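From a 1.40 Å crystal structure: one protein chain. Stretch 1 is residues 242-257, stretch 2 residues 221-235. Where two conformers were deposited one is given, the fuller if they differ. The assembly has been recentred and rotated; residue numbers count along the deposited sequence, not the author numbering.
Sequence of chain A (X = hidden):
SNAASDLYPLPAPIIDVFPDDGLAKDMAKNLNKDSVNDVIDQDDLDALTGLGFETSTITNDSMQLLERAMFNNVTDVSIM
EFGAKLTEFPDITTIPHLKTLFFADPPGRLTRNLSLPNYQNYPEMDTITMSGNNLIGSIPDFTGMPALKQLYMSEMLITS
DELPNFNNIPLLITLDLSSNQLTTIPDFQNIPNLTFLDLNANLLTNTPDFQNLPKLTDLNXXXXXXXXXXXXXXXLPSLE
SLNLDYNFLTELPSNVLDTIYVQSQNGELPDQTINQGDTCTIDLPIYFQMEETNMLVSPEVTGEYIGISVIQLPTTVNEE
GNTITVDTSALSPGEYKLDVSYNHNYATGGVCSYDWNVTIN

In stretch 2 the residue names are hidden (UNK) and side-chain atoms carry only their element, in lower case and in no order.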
# COMPACT_ATOMS: atom_id res chain seq x y z
N LEU A 242 -9.63 -10.68 1.00
CA LEU A 242 -9.61 -9.52 1.90
C LEU A 242 -8.59 -9.85 2.99
O LEU A 242 -8.85 -10.68 3.87
CB LEU A 242 -10.99 -9.27 2.50
CG LEU A 242 -11.12 -8.19 3.58
CD1 LEU A 242 -10.70 -6.86 3.02
CD2 LEU A 242 -12.56 -8.09 4.07
N ASN A 243 -7.46 -9.17 2.97
CA ASN A 243 -6.40 -9.46 3.93
C ASN A 243 -6.56 -8.55 5.13
O ASN A 243 -6.42 -7.35 5.00
CB ASN A 243 -5.02 -9.31 3.28
CG ASN A 243 -3.91 -9.89 4.14
OD1 ASN A 243 -4.00 -9.92 5.38
ND2 ASN A 243 -2.87 -10.35 3.52
N LEU A 244 -6.87 -9.14 6.29
CA LEU A 244 -7.06 -8.39 7.54
C LEU A 244 -5.98 -8.77 8.54
O LEU A 244 -6.11 -8.45 9.74
CB LEU A 244 -8.45 -8.66 8.13
CG LEU A 244 -9.61 -8.30 7.21
CD1 LEU A 244 -10.97 -8.62 7.84
CD2 LEU A 244 -9.58 -6.84 6.77
N ASP A 245 -4.92 -9.41 8.11
CA ASP A 245 -3.89 -9.89 9.05
C ASP A 245 -3.29 -8.72 9.82
O ASP A 245 -3.15 -7.61 9.33
CB ASP A 245 -2.77 -10.61 8.27
CG ASP A 245 -2.10 -11.71 9.03
OD1 ASP A 245 -2.78 -12.39 9.79
OD2 ASP A 245 -0.91 -11.98 8.74
N TYR A 246 -2.92 -8.96 11.07
CA TYR A 246 -2.25 -7.94 11.88
C TYR A 246 -3.07 -6.65 12.03
O TYR A 246 -2.58 -5.52 11.90
CB TYR A 246 -0.80 -7.70 11.41
CG TYR A 246 0.14 -8.81 11.78
CD1 TYR A 246 0.52 -9.00 13.11
CD2 TYR A 246 0.63 -9.69 10.83
CE1 TYR A 246 1.38 -10.02 13.49
CE2 TYR A 246 1.51 -10.72 11.21
CZ TYR A 246 1.86 -10.87 12.52
OH TYR A 246 2.73 -11.89 12.90
N ASN A 247 -4.33 -6.83 12.39
CA ASN A 247 -5.21 -5.75 12.85
C ASN A 247 -5.68 -6.09 14.26
O ASN A 247 -5.06 -6.95 14.91
CB ASN A 247 -6.33 -5.48 11.83
CG ASN A 247 -5.83 -4.70 10.63
OD1 ASN A 247 -5.72 -3.49 10.68
ND2 ASN A 247 -5.54 -5.40 9.54
N PHE A 248 -6.71 -5.39 14.73
CA PHE A 248 -7.15 -5.46 16.15
C PHE A 248 -8.62 -5.74 16.24
O PHE A 248 -9.31 -5.23 17.15
CB PHE A 248 -6.73 -4.13 16.85
CG PHE A 248 -5.26 -3.85 16.67
CD1 PHE A 248 -4.34 -4.35 17.56
CD2 PHE A 248 -4.80 -3.19 15.53
CE1 PHE A 248 -2.98 -4.17 17.36
CE2 PHE A 248 -3.45 -3.03 15.31
CZ PHE A 248 -2.54 -3.53 16.22
N LEU A 249 -9.11 -6.59 15.34
CA LEU A 249 -10.53 -6.91 15.31
C LEU A 249 -10.87 -7.99 16.32
O LEU A 249 -10.13 -8.96 16.51
CB LEU A 249 -10.91 -7.41 13.91
CG LEU A 249 -10.75 -6.37 12.80
CD1 LEU A 249 -10.94 -7.06 11.44
CD2 LEU A 249 -11.75 -5.23 12.95
N THR A 250 -12.05 -7.85 16.93
CA THR A 250 -12.63 -8.89 17.82
C THR A 250 -13.72 -9.70 17.10
O THR A 250 -14.18 -10.70 17.65
CB THR A 250 -13.13 -8.28 19.13
OG1 THR A 250 -14.10 -7.28 18.84
CG2 THR A 250 -11.98 -7.72 19.94
N GLU A 251 -14.10 -9.27 15.90
CA GLU A 251 -15.10 -9.93 15.08
C GLU A 251 -14.78 -9.58 13.64
O GLU A 251 -14.40 -8.45 13.35
CB GLU A 251 -16.54 -9.47 15.43
CG GLU A 251 -17.64 -10.26 14.72
CD GLU A 251 -19.03 -9.86 15.12
OE1 GLU A 251 -19.30 -8.63 15.15
OE2 GLU A 251 -19.88 -10.76 15.37
N LEU A 252 -14.94 -10.55 12.74
CA LEU A 252 -14.70 -10.34 11.30
C LEU A 252 -16.01 -10.01 10.60
O LEU A 252 -17.10 -10.43 11.03
CB LEU A 252 -14.11 -11.59 10.68
CG LEU A 252 -12.79 -12.04 11.32
CD1 LEU A 252 -12.37 -13.44 10.85
CD2 LEU A 252 -11.70 -11.01 11.09
N PRO A 253 -15.94 -9.31 9.46
CA PRO A 253 -17.17 -8.96 8.73
C PRO A 253 -17.81 -10.18 8.08
O PRO A 253 -17.26 -10.77 7.15
CB PRO A 253 -16.70 -7.92 7.69
CG PRO A 253 -15.24 -8.19 7.54
CD PRO A 253 -14.76 -8.64 8.89
N SER A 254 -19.00 -10.50 8.55
CA SER A 254 -19.65 -11.74 8.18
C SER A 254 -20.00 -11.88 6.70
O SER A 254 -19.99 -13.00 6.17
CB SER A 254 -20.90 -11.98 9.05
OG SER A 254 -21.94 -11.05 8.77
N ASN A 255 -20.30 -10.78 6.03
CA ASN A 255 -20.71 -10.86 4.62
C ASN A 255 -19.64 -11.36 3.67
O ASN A 255 -19.94 -11.88 2.62
CB ASN A 255 -21.20 -9.50 4.10
CG ASN A 255 -22.45 -9.02 4.77
OD1 ASN A 255 -23.22 -9.81 5.36
ND2 ASN A 255 -22.70 -7.73 4.67
N VAL A 256 -18.38 -11.21 4.07
CA VAL A 256 -17.24 -11.55 3.23
C VAL A 256 -16.29 -12.50 3.93
O VAL A 256 -15.13 -12.62 3.54
CB VAL A 256 -16.52 -10.25 2.80
CG1 VAL A 256 -17.42 -9.40 1.91
CG2 VAL A 256 -16.01 -9.45 3.99
N LEU A 257 -16.78 -13.23 4.91
CA LEU A 257 -15.91 -14.12 5.70
C LEU A 257 -15.17 -15.15 4.85
O LEU A 257 -14.02 -15.49 5.13
CB LEU A 257 -16.75 -14.80 6.81
CG LEU A 257 -15.97 -15.71 7.78
CD1 LEU A 257 -14.76 -15.08 8.43
CD2 LEU A 257 -16.95 -16.28 8.81
N UNK A 221 -5.68 -5.05 3.52
CA UNK A 221 -5.70 -4.15 4.68
C UNK A 221 -4.78 -4.62 5.79
O UNK A 221 -4.93 -4.21 6.94
c UNK A 221 -7.87 -2.23 3.52
c UNK A 221 -7.13 -3.97 5.20
c UNK A 221 -8.21 -3.51 4.21
c UNK A 221 -9.57 -3.41 4.85
N UNK A 222 -3.82 -5.48 5.47
CA UNK A 222 -2.91 -6.01 6.48
C UNK A 222 -2.17 -4.88 7.18
O UNK A 222 -1.81 -3.88 6.56
n UNK A 222 2.50 -10.41 7.84
c UNK A 222 -0.16 -8.71 5.93
c UNK A 222 -1.91 -6.96 5.82
n UNK A 222 2.53 -8.48 6.60
n UNK A 222 0.59 -9.65 6.78
c UNK A 222 1.87 -9.52 7.07
c UNK A 222 -0.89 -7.63 6.72
N UNK A 223 -1.92 -5.03 8.47
CA UNK A 223 -1.14 -4.06 9.22
C UNK A 223 -1.73 -2.65 9.17
O UNK A 223 -1.05 -1.69 8.82
c UNK A 223 0.34 -4.07 8.77
n UNK A 223 2.57 -6.61 10.24
c UNK A 223 2.20 -5.92 11.30
c UNK A 223 1.20 -5.04 9.53
c UNK A 223 1.97 -6.08 9.12
n UNK A 223 1.37 -4.96 10.90
N UNK A 224 -3.00 -2.52 9.55
CA UNK A 224 -3.63 -1.21 9.73
C UNK A 224 -4.03 -1.13 11.21
O UNK A 224 -3.46 -1.84 12.05
n UNK A 224 -3.98 -1.36 6.48
c UNK A 224 -4.77 -1.04 8.72
o UNK A 224 -4.07 0.69 7.28
c UNK A 224 -4.26 -0.50 7.41
N UNK A 225 -4.96 -0.23 11.52
CA UNK A 225 -5.42 -0.02 12.89
C UNK A 225 -6.92 -0.36 13.01
O UNK A 225 -7.65 0.26 13.79
o UNK A 225 -2.92 0.92 13.92
n UNK A 225 -3.36 3.00 13.20
c UNK A 225 -5.18 1.43 13.32
c UNK A 225 -3.72 1.75 13.51
N UNK A 226 -7.38 -1.35 12.26
CA UNK A 226 -8.80 -1.75 12.32
C UNK A 226 -9.05 -2.36 13.69
O UNK A 226 -8.39 -3.34 14.06
c UNK A 226 -9.10 -2.76 11.21
c UNK A 226 -8.92 -3.47 8.82
c UNK A 226 -8.76 -2.30 9.79
c UNK A 226 -9.57 -1.13 9.35
N UNK A 227 -9.98 -1.81 14.45
CA UNK A 227 -10.12 -2.12 15.86
C UNK A 227 -11.54 -2.47 16.24
O UNK A 227 -12.49 -1.74 15.92
c UNK A 227 -9.63 -0.91 16.70
c UNK A 227 -9.71 -1.19 18.18
o UNK A 227 -8.27 -0.60 16.36
N UNK A 228 -11.71 -3.63 16.87
CA UNK A 228 -13.02 -4.07 17.33
C UNK A 228 -13.81 -4.67 16.18
O UNK A 228 -13.69 -5.85 15.87
N UNK A 229 -14.65 -3.85 15.57
CA UNK A 229 -15.40 -4.28 14.38
C UNK A 229 -15.12 -3.31 13.25
O UNK A 229 -14.68 -2.18 13.48
c UNK A 229 -17.23 -5.21 15.79
c UNK A 229 -16.90 -4.32 14.63
o UNK A 229 -17.36 -3.01 14.88
N UNK A 230 -15.32 -3.77 12.02
CA UNK A 230 -15.17 -2.92 10.83
C UNK A 230 -16.44 -3.01 10.02
O UNK A 230 -17.34 -3.78 10.29
c UNK A 230 -13.94 -3.30 10.01
se UNK A 230 -12.59 -5.14 8.25
c UNK A 230 -14.07 -4.71 9.44
c UNK A 230 -13.03 -3.85 6.85
N UNK A 231 -16.48 -2.21 8.97
CA UNK A 231 -17.60 -2.23 8.05
C UNK A 231 -17.83 -3.64 7.49
O UNK A 231 -16.87 -4.35 7.18
c UNK A 231 -16.12 -1.56 6.08
c UNK A 231 -17.34 -1.22 6.90
c UNK A 231 -18.54 -1.07 6.02
N UNK A 232 -19.08 -4.02 7.37
CA UNK A 232 -19.46 -5.34 6.86
C UNK A 232 -19.92 -5.15 5.42
O UNK A 232 -21.08 -4.88 5.17
o UNK A 232 -20.06 -8.08 6.72
c UNK A 232 -20.72 -7.47 7.54
c UNK A 232 -20.52 -5.96 7.76
n UNK A 232 -21.66 -8.06 8.29
N UNK A 233 -18.97 -5.24 4.49
CA UNK A 233 -19.19 -4.88 3.09
C UNK A 233 -20.44 -5.46 2.50
O UNK A 233 -20.68 -6.67 2.59
c UNK A 233 -18.00 -5.27 2.21
c UNK A 233 -14.45 -4.70 3.42
c UNK A 233 -15.64 -5.31 3.08
c UNK A 233 -16.55 -3.23 2.41
o UNK A 233 -13.15 -2.72 3.59
c UNK A 233 -14.32 -3.35 3.25
c UNK A 233 -16.71 -4.59 2.57
c UNK A 233 -15.37 -2.61 2.72
N UNK A 234 -21.24 -4.61 1.85
CA UNK A 234 -22.49 -5.04 1.24
C UNK A 234 -22.48 -5.10 -0.29
O UNK A 234 -23.40 -5.70 -0.86
c UNK A 234 -23.66 -4.12 1.66
o UNK A 234 -23.38 -2.77 1.27
c UNK A 234 -23.91 -4.16 3.15
N UNK A 235 -21.48 -4.51 -0.94
CA UNK A 235 -21.44 -4.43 -2.40
C UNK A 235 -20.07 -4.64 -3.00
O UNK A 235 -19.61 -3.86 -3.83
c UNK A 235 -22.01 -3.09 -2.87
c UNK A 235 -23.52 -2.99 -2.67
n UNK A 235 -23.92 -2.15 -1.76
o UNK A 235 -24.31 -3.65 -3.35
O HOH W 1 -0.59 -3.96 12.87
O HOH W 2 -15.76 -6.63 11.85

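Position 221 carries four carbons, forked at the second, packed 3.9 Å from Leu244 CD2 at its nearest fork tip; this is Leu221. Its backbone N donates to Asn243 O (2.8 Å), and its O accepts from Asn247 ND2 (2.9 Å).

At position 222, three carbons lead to a nitrogen and then a carbon bearing two more nitrogens; the nitrogen within the chain lies 3.4 Å from Asp245 OD2, and one face of the planar end lies against Tyr246. This is Arg222, and its NE forms a long salt bridge with Asp245 OD2.

Position 223 has one carbon and a five-membered ring with two nitrogens. The ring is nearly parallel to that of Tyr246 but slid aside, so that Tyr246 CB sits over its face; hence His223. A water joins His223 ND1 (3.0 Å) to Tyr246 O (2.7 Å).

Position 224 has two carbons, the second carrying one oxygen and one nitrogen; its first carbon lies 3.3 Å from Asn247 OD1. The nitrogen excludes an acid of the same shape, so this is Asn224. Position 225 has the same atoms, but its CA-to-CB bond points away from stretch 1: Asn225.

Position 226 is again four carbons forked at the second, near Leu244 and Leu249: Leu226. Position 227, one carbon bearing an oxygen and a carbon, lies beside Phe248 in the parallel bridge and is Thr227. Position 228 has no side-chain atoms and a positive phi, as suits Gly228; its N donates to Phe248 O (2.9 Å), and its O accepts from Thr250 N (2.8 Å).

Position 229 repeats the pattern of one carbon with an oxygen and a carbon, near Glu251: Thr229. Position 230 is unbranched, two carbons, selenium and a carbon, the selenium 3.8 Å from Leu244 CD2; it is selenomethionine, Met230. Three carbons branched at the first, pointing away, make position 231 Val231.

Position 232 has two carbons ending in an oxygen, which accepts from Asn255 N (2.8 Å), and a nitrogen, which donates to Ser254 OG (3.0 Å): Asn232. Position 233 has one carbon and then a ring of six carbons bearing an oxygen, with the ring edge 3.9 Å from Leu242 CD2 at its nearest carbon: Tyr233. Its backbone O accepts from Asn255 ND2 (3.1 Å). Position 234, an oxygen and a carbon on one carbon, is Thr234; position 235, an amide on two carbons, beyond reach, is Asn235.

The contact combines a short parallel bridge with buried leucines and Met230. Asn247 extends the backbone pairing, its OD1 accepting from Leu226 N (3.1 Å), and Asn232 does similar work at the 3-10 segment, where its side chain bonds Ser254 OG and Asn255 N.

Stretch 2 (221-235) LRHNNLTGTMVNYTN
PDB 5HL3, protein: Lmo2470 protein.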